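Local coordinates for protein contact-dependent inhibitor A (Escherichia coli NC101, PDB 5I4Q) that carries the toxin domain of a contact-dependent growth inhibition system, probably delivered into neighbouring bacteria and held inactive in its producer by the partner immunity protein CdiI, at residues Lys26-Lys31 with Gly84-Val89; Glu46-Asn51 with Met74-Lys79. One frame throughout, in Å; residues are numbered along the deposited sequence.

Interaction 1. Residues Lys26-Lys31 with Gly84-Val89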
loop_
_atom_site.group_PDB
_atom_site.type_symbol
_atom_site.label_atom_id
_atom_site.label_comp_id
_atom_site.label_asym_id
_atom_site.label_seq_id
_atom_site.Cartn_x
_atom_site.Cartn_y
_atom_site.Cartn_z
ATOM N N LYS A 26 -8.460 -24.721 -22.297
ATOM C CA LYS A 26 -7.475 -23.775 -22.745
ATOM C C LYS A 26 -7.617 -22.454 -22.020
ATOM O O LYS A 26 -6.647 -21.910 -21.519
ATOM C CB LYS A 26 -7.608 -23.533 -24.266
ATOM C CG LYS A 26 -6.481 -22.705 -24.895
ATOM C CD LYS A 26 -6.855 -22.140 -26.271
ATOM C CE LYS A 26 -5.779 -21.207 -26.829
ATOM N NZ LYS A 26 -5.852 -19.835 -26.250
ATOM N N SER A 27 -8.809 -21.893 -22.014
ATOM C CA SER A 27 -8.921 -20.524 -21.539
ATOM C C SER A 27 -8.831 -20.522 -20.021
ATOM O O SER A 27 -8.211 -19.632 -19.465
ATOM C CB SER A 27 -10.210 -19.848 -22.027
ATOM O OG SER A 27 -11.321 -20.553 -21.507
ATOM N N TYR A 28 -9.400 -21.525 -19.351
ATOM C CA TYR A 28 -9.364 -21.490 -17.894
ATOM C C TYR A 28 -7.910 -21.627 -17.419
ATOM O O TYR A 28 -7.446 -20.855 -16.579
ATOM C CB TYR A 28 -10.288 -22.527 -17.254
ATOM C CG TYR A 28 -10.450 -22.348 -15.778
ATOM C CD1 TYR A 28 -10.797 -21.102 -15.237
ATOM C CD2 TYR A 28 -10.305 -23.406 -14.923
ATOM C CE1 TYR A 28 -10.941 -20.913 -13.865
ATOM C CE2 TYR A 28 -10.426 -23.242 -13.545
ATOM C CZ TYR A 28 -10.753 -22.008 -13.011
ATOM O OH TYR A 28 -10.869 -21.877 -11.642
ATOM N N TYR A 29 -7.170 -22.526 -18.065
ATOM C CA TYR A 29 -5.767 -22.713 -17.755
ATOM C C TYR A 29 -4.989 -21.403 -17.859
ATOM O O TYR A 29 -4.247 -21.031 -16.947
ATOM C CB TYR A 29 -5.153 -23.765 -18.677
ATOM C CG TYR A 29 -3.705 -24.071 -18.371
ATOM C CD1 TYR A 29 -3.361 -24.889 -17.329
ATOM C CD2 TYR A 29 -2.688 -23.548 -19.147
ATOM C CE1 TYR A 29 -2.034 -25.188 -17.049
ATOM C CE2 TYR A 29 -1.340 -23.857 -18.884
ATOM C CZ TYR A 29 -1.016 -24.690 -17.850
ATOM O OH TYR A 29 0.333 -24.989 -17.578
ATOM N N GLU A 30 -5.190 -20.695 -18.941
ATOM C CA GLU A 30 -4.416 -19.476 -19.172
ATOM C C GLU A 30 -4.827 -18.374 -18.220
ATOM O O GLU A 30 -3.988 -17.549 -17.792
ATOM C CB GLU A 30 -4.551 -19.066 -20.652
ATOM C CG GLU A 30 -3.888 -20.134 -21.509
ATOM C CD GLU A 30 -4.090 -19.991 -23.023
ATOM O OE1 GLU A 30 -4.796 -19.069 -23.443
ATOM O OE2 GLU A 30 -3.533 -20.830 -23.786
ATOM N N LYS A 31 -6.115 -18.380 -17.872
ATOM C CA LYS A 31 -6.674 -17.362 -16.998
ATOM C C LYS A 31 -6.042 -17.458 -15.614
ATOM O O LYS A 31 -5.722 -16.479 -15.024
ATOM C CB LYS A 31 -8.171 -17.563 -16.870
ATOM C CG LYS A 31 -8.899 -16.429 -16.155
ATOM C CD LYS A 31 -10.340 -16.841 -15.805
ATOM C CE LYS A 31 -10.982 -15.775 -14.938
ATOM N NZ LYS A 31 -12.461 -15.831 -14.830
ATOM N N GLY A 84 -12.901 -28.140 -13.495
ATOM C CA GLY A 84 -13.740 -27.073 -14.090
ATOM C C GLY A 84 -13.578 -25.718 -13.396
ATOM O O GLY A 84 -13.804 -24.657 -13.996
ATOM N N HIS A 85 -13.218 -25.780 -12.114
ATOM C CA HIS A 85 -13.005 -24.611 -11.302
ATOM C C HIS A 85 -12.212 -24.948 -10.032
ATOM O O HIS A 85 -12.473 -25.949 -9.387
ATOM C CB HIS A 85 -14.329 -24.003 -10.921
ATOM C CG HIS A 85 -14.197 -22.752 -10.117
ATOM N ND1 HIS A 85 -14.501 -22.692 -8.774
ATOM C CD2 HIS A 85 -13.813 -21.502 -10.480
ATOM C CE1 HIS A 85 -14.288 -21.464 -8.338
ATOM N NE2 HIS A 85 -13.873 -20.726 -9.357
ATOM N N ILE A 86 -11.272 -24.076 -9.681
ATOM C CA ILE A 86 -10.473 -24.213 -8.499
ATOM C C ILE A 86 -10.142 -22.787 -7.969
ATOM O O ILE A 86 -9.820 -21.911 -8.738
ATOM C CB ILE A 86 -9.200 -25.018 -8.801
ATOM C CG1 ILE A 86 -8.374 -25.246 -7.546
ATOM C CG2 ILE A 86 -8.383 -24.351 -9.867
ATOM C CD1 ILE A 86 -7.500 -26.496 -7.614
ATOM N N GLN A 87 -10.291 -22.583 -6.658
ATOM C CA GLN A 87 -9.972 -21.319 -5.979
ATOM C C GLN A 87 -9.706 -21.578 -4.487
ATOM O O GLN A 87 -10.100 -22.655 -3.972
ATOM C CB GLN A 87 -11.108 -20.322 -6.134
ATOM C CG GLN A 87 -12.313 -20.564 -5.261
ATOM C CD GLN A 87 -13.287 -19.363 -5.240
ATOM O OE1 GLN A 87 -12.894 -18.185 -5.150
ATOM N NE2 GLN A 87 -14.530 -19.669 -5.258
ATOM N N PRO A 88 -9.061 -20.612 -3.788
ATOM C CA PRO A 88 -8.864 -20.777 -2.326
ATOM C C PRO A 88 -10.185 -20.793 -1.580
ATOM O O PRO A 88 -11.169 -20.275 -2.082
ATOM C CB PRO A 88 -7.974 -19.564 -1.952
ATOM C CG PRO A 88 -7.260 -19.228 -3.241
ATOM C CD PRO A 88 -8.346 -19.421 -4.270
ATOM N N VAL A 89 -10.261 -21.430 -0.435
ATOM C CA VAL A 89 -11.539 -21.438 0.296
ATOM C C VAL A 89 -11.889 -20.042 0.767
ATOM O O VAL A 89 -11.018 -19.184 0.863
ATOM C CB VAL A 89 -11.529 -22.381 1.511
ATOM C CG1 VAL A 89 -11.364 -23.826 1.051
ATOM C CG2 VAL A 89 -10.440 -21.999 2.529
#
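Y28 reaches from helix 26-34 to strand 82-88 and makes every contact between segments 26-31 and 84-89, meeting G84, H85 and I86 in turn. The carbonyl oxygen of G84 sits over one face of the ring, 3.7 Å from Y28 CE2. G84 and H85 both face I75 on the next strand, a classic beta bulge, and the lack of a side chain at G84 probably eases the irregular backbone there; Y28 meets the glycine through its carbonyl oxygen. The side chain of H85 points away from the helix overall, yet H85 CD2 comes 3.2 Å from Y28 OH, the hydroxyl approaching the imidazole obliquely. The polar end of H85 looks beyond the chain: NE2 is hydrogen-bonded to D84 of the immunity protein, contact-dependent inhibitor I, so the histidine lies between the toxin's own helix and its bound partner. At I86 the backbone takes over. I86 N donates to Y28 OH over 3.0 Å, and at 172° the bond is nearly straight; the amide lies at the edge of the phenol, near the ring plane. Tyrosine fits here because its long, flat ring spans the gap of about 9.8 Å between the segment axes and still ends in a polar group that can satisfy a strand amide. Its CG stands anti to the backbone N (chi1 -170°), which carries the hydroxyl out from the helix to the strand. The CG2 methyl of I86 rests beside that hydroxyl at 3.9 Å, while the rest of the side chain turns away. Thus strand 82-88, outermost within this chain in a four-stranded antiparallel sheet, pairs with strand 72-77, packs through I86 on helix 40-48, and takes helix 26-34 through Y28.

Interaction 2. Residues Glu46-Asn51 with Met74-Lys79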
loop_
_atom_site.group_PDB
_atom_site.type_symbol
_atom_site.label_atom_id
_atom_site.label_comp_id
_atom_site.label_asym_id
_atom_site.label_seq_id
_atom_site.Cartn_x
_atom_site.Cartn_y
_atom_site.Cartn_z
ATOM N N GLU A 46 -2.535 -31.156 -5.358
ATOM C CA GLU A 46 -2.573 -30.965 -3.905
ATOM C C GLU A 46 -3.955 -31.289 -3.375
ATOM O O GLU A 46 -4.100 -31.953 -2.351
ATOM C CB GLU A 46 -2.176 -29.540 -3.476
ATOM C CG GLU A 46 -0.686 -29.231 -3.630
ATOM C CD GLU A 46 0.216 -30.262 -2.934
ATOM O OE1 GLU A 46 0.199 -30.328 -1.711
ATOM O OE2 GLU A 46 0.918 -31.032 -3.595
ATOM N N VAL A 47 -4.987 -30.838 -4.074
ATOM C CA VAL A 47 -6.332 -31.112 -3.555
ATOM C C VAL A 47 -6.587 -32.628 -3.537
ATOM O O VAL A 47 -7.097 -33.159 -2.573
ATOM C CB VAL A 47 -7.423 -30.385 -4.361
ATOM C CG1 VAL A 47 -8.793 -30.744 -3.824
ATOM C CG2 VAL A 47 -7.223 -28.872 -4.269
ATOM N N LEU A 48 -6.256 -33.292 -4.642
ATOM C CA LEU A 48 -6.568 -34.686 -4.820
ATOM C C LEU A 48 -5.818 -35.522 -3.767
ATOM O O LEU A 48 -6.334 -36.517 -3.339
ATOM C CB LEU A 48 -6.217 -35.153 -6.243
ATOM C CG LEU A 48 -7.162 -34.674 -7.339
ATOM C CD1 LEU A 48 -6.646 -35.098 -8.707
ATOM C CD2 LEU A 48 -8.577 -35.228 -7.164
ATOM N N ASN A 49 -4.638 -35.063 -3.341
ATOM C CA ASN A 49 -3.763 -35.730 -2.368
ATOM C C ASN A 49 -3.919 -35.266 -0.924
ATOM O O ASN A 49 -3.083 -35.571 -0.060
ATOM C CB ASN A 49 -2.294 -35.538 -2.801
ATOM C CG ASN A 49 -1.928 -36.414 -3.984
ATOM O OD1 ASN A 49 -2.583 -37.391 -4.245
ATOM N ND2 ASN A 49 -0.893 -36.072 -4.679
ATOM N N SER A 50 -4.976 -34.525 -0.650
ATOM C CA SER A 50 -5.171 -33.917 0.695
ATOM C C SER A 50 -6.248 -34.608 1.494
ATOM O O SER A 50 -6.773 -34.012 2.410
ATOM C CB SER A 50 -5.620 -32.451 0.566
ATOM O OG SER A 50 -6.939 -32.402 0.050
ATOM N N ASN A 51 -6.586 -35.844 1.136
ATOM C CA ASN A 51 -7.819 -36.481 1.614
ATOM C C ASN A 51 -8.968 -35.524 1.560
ATOM O O ASN A 51 -9.509 -35.144 2.552
ATOM C CB ASN A 51 -7.677 -36.968 3.045
ATOM C CG ASN A 51 -8.911 -37.723 3.538
ATOM O OD1 ASN A 51 -9.577 -38.435 2.780
ATOM N ND2 ASN A 51 -9.196 -37.591 4.815
HETATM N N MSE A 74 -12.443 -27.179 -5.310
HETATM C CA MSE A 74 -12.329 -27.518 -6.697
HETATM C C MSE A 74 -13.588 -28.225 -7.159
HETATM O O MSE A 74 -14.195 -29.030 -6.429
HETATM C CB MSE A 74 -11.142 -28.448 -6.769
HETATM C CG MSE A 74 -11.120 -29.211 -8.047
HETATM SE SE MSE A 74 -9.417 -30.168 -8.158
HETATM C CE MSE A 74 -9.882 -31.943 -7.414
ATOM N N ILE A 75 -13.945 -27.955 -8.401
ATOM C CA ILE A 75 -15.035 -28.598 -9.074
ATOM C C ILE A 75 -14.351 -29.434 -10.167
ATOM O O ILE A 75 -13.688 -28.895 -11.079
ATOM C CB ILE A 75 -15.979 -27.550 -9.677
ATOM C CG1 ILE A 75 -16.507 -26.579 -8.592
ATOM C CG2 ILE A 75 -17.120 -28.186 -10.480
ATOM C CD1 ILE A 75 -17.331 -27.205 -7.483
ATOM N N TYR A 76 -14.543 -30.746 -10.076
ATOM C CA TYR A 76 -13.717 -31.767 -10.769
ATOM C C TYR A 76 -14.559 -32.976 -11.171
ATOM O O TYR A 76 -15.450 -33.421 -10.417
ATOM C CB TYR A 76 -12.632 -32.258 -9.834
ATOM C CG TYR A 76 -11.763 -33.385 -10.323
ATOM C CD1 TYR A 76 -10.800 -33.164 -11.269
ATOM C CD2 TYR A 76 -11.884 -34.653 -9.789
ATOM C CE1 TYR A 76 -9.969 -34.169 -11.684
ATOM C CE2 TYR A 76 -11.068 -35.685 -10.199
ATOM C CZ TYR A 76 -10.111 -35.440 -11.148
ATOM O OH TYR A 76 -9.278 -36.441 -11.552
ATOM N N ASN A 77 -14.304 -33.432 -12.394
ATOM C CA ASN A 77 -15.000 -34.558 -12.996
ATOM C C ASN A 77 -14.089 -35.781 -12.915
ATOM O O ASN A 77 -13.190 -35.942 -13.750
ATOM C CB ASN A 77 -15.332 -34.264 -14.432
ATOM C CG ASN A 77 -16.250 -35.298 -15.027
ATOM O OD1 ASN A 77 -16.084 -36.481 -14.814
ATOM N ND2 ASN A 77 -17.235 -34.848 -15.756
ATOM N N PRO A 78 -14.312 -36.647 -11.904
ATOM C CA PRO A 78 -13.445 -37.839 -11.752
ATOM C C PRO A 78 -13.409 -38.800 -12.987
ATOM O O PRO A 78 -12.443 -39.500 -13.163
ATOM C CB PRO A 78 -13.999 -38.516 -10.500
ATOM C CG PRO A 78 -15.422 -38.079 -10.452
ATOM C CD PRO A 78 -15.463 -36.684 -10.993
ATOM N N LYS A 79 -14.435 -38.796 -13.834
ATOM C CA LYS A 79 -14.442 -39.582 -15.055
ATOM C C LYS A 79 -13.508 -38.968 -16.122
ATOM O O LYS A 79 -12.633 -39.643 -16.645
ATOM C CB LYS A 79 -15.887 -39.682 -15.545
ATOM C CG LYS A 79 -16.134 -40.506 -16.789
ATOM C CD LYS A 79 -17.605 -40.410 -17.221
ATOM C CE LYS A 79 -18.544 -41.347 -16.448
ATOM N NZ LYS A 79 -18.508 -42.749 -16.954
#
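V47 and M74 bring the backbones closest, their CA atoms 7.7 Å apart, where the last turn of helix 40-48 passes over strand 72-77. The contact is made by side chains alone, and M74, a selenomethionine, is at its centre. Its chain leaves the strand extended, with CG anti to the backbone N (chi1 163°), and bends at the selenium so that the terminal methyl CE meets the helix. There M74 CE lies 3.5 Å from L48 CD2, the two side chains crossing at about a right angle, and 3.9 Å from V47 CG1, the V47 and M74 side chains running past each other in opposite directions. A flexible, unbranched residue suits this place because one methyl can settle against two differently shaped neighbours. L48 also lays CD2 over one face of the Y76 ring, 4.0 Å from Y76 CE2, a CH-pi type of approach; the ring in turn meets Y67 of strand 65-69 edge-to-face. Beyond the helix, S50 folds back on the final turn: its OG donates to V47 O at 2.7 Å, and S50 N reaches the same oxygen from the same face, so a carbonyl at the helix end is gripped twice. Across the two segments the fit is wholly apolar, depending on shape and the exclusion of water, while S50 satisfies the carbonyl of V47 from within its own segment.

Both interactions set a helix against the same four-stranded antiparallel sheet, on its neighbouring strands 82-88 and 72-77, and interaction 2 is nested in the loop that interaction 1 closes. The strands are joined by probable hydrogen bonds between I75 and both G84 and H85, and I86 CD1 packs on V47 CG2, so the two contacts share one framework although their centres are 13 Å apart. Interaction 2 is the more buried and wholly apolar, as befits the core between helix 40-48 and the sheet. Interaction 1 is only partly buried, rests on one polar aromatic side chain, and borders the surface occupied by the immunity protein.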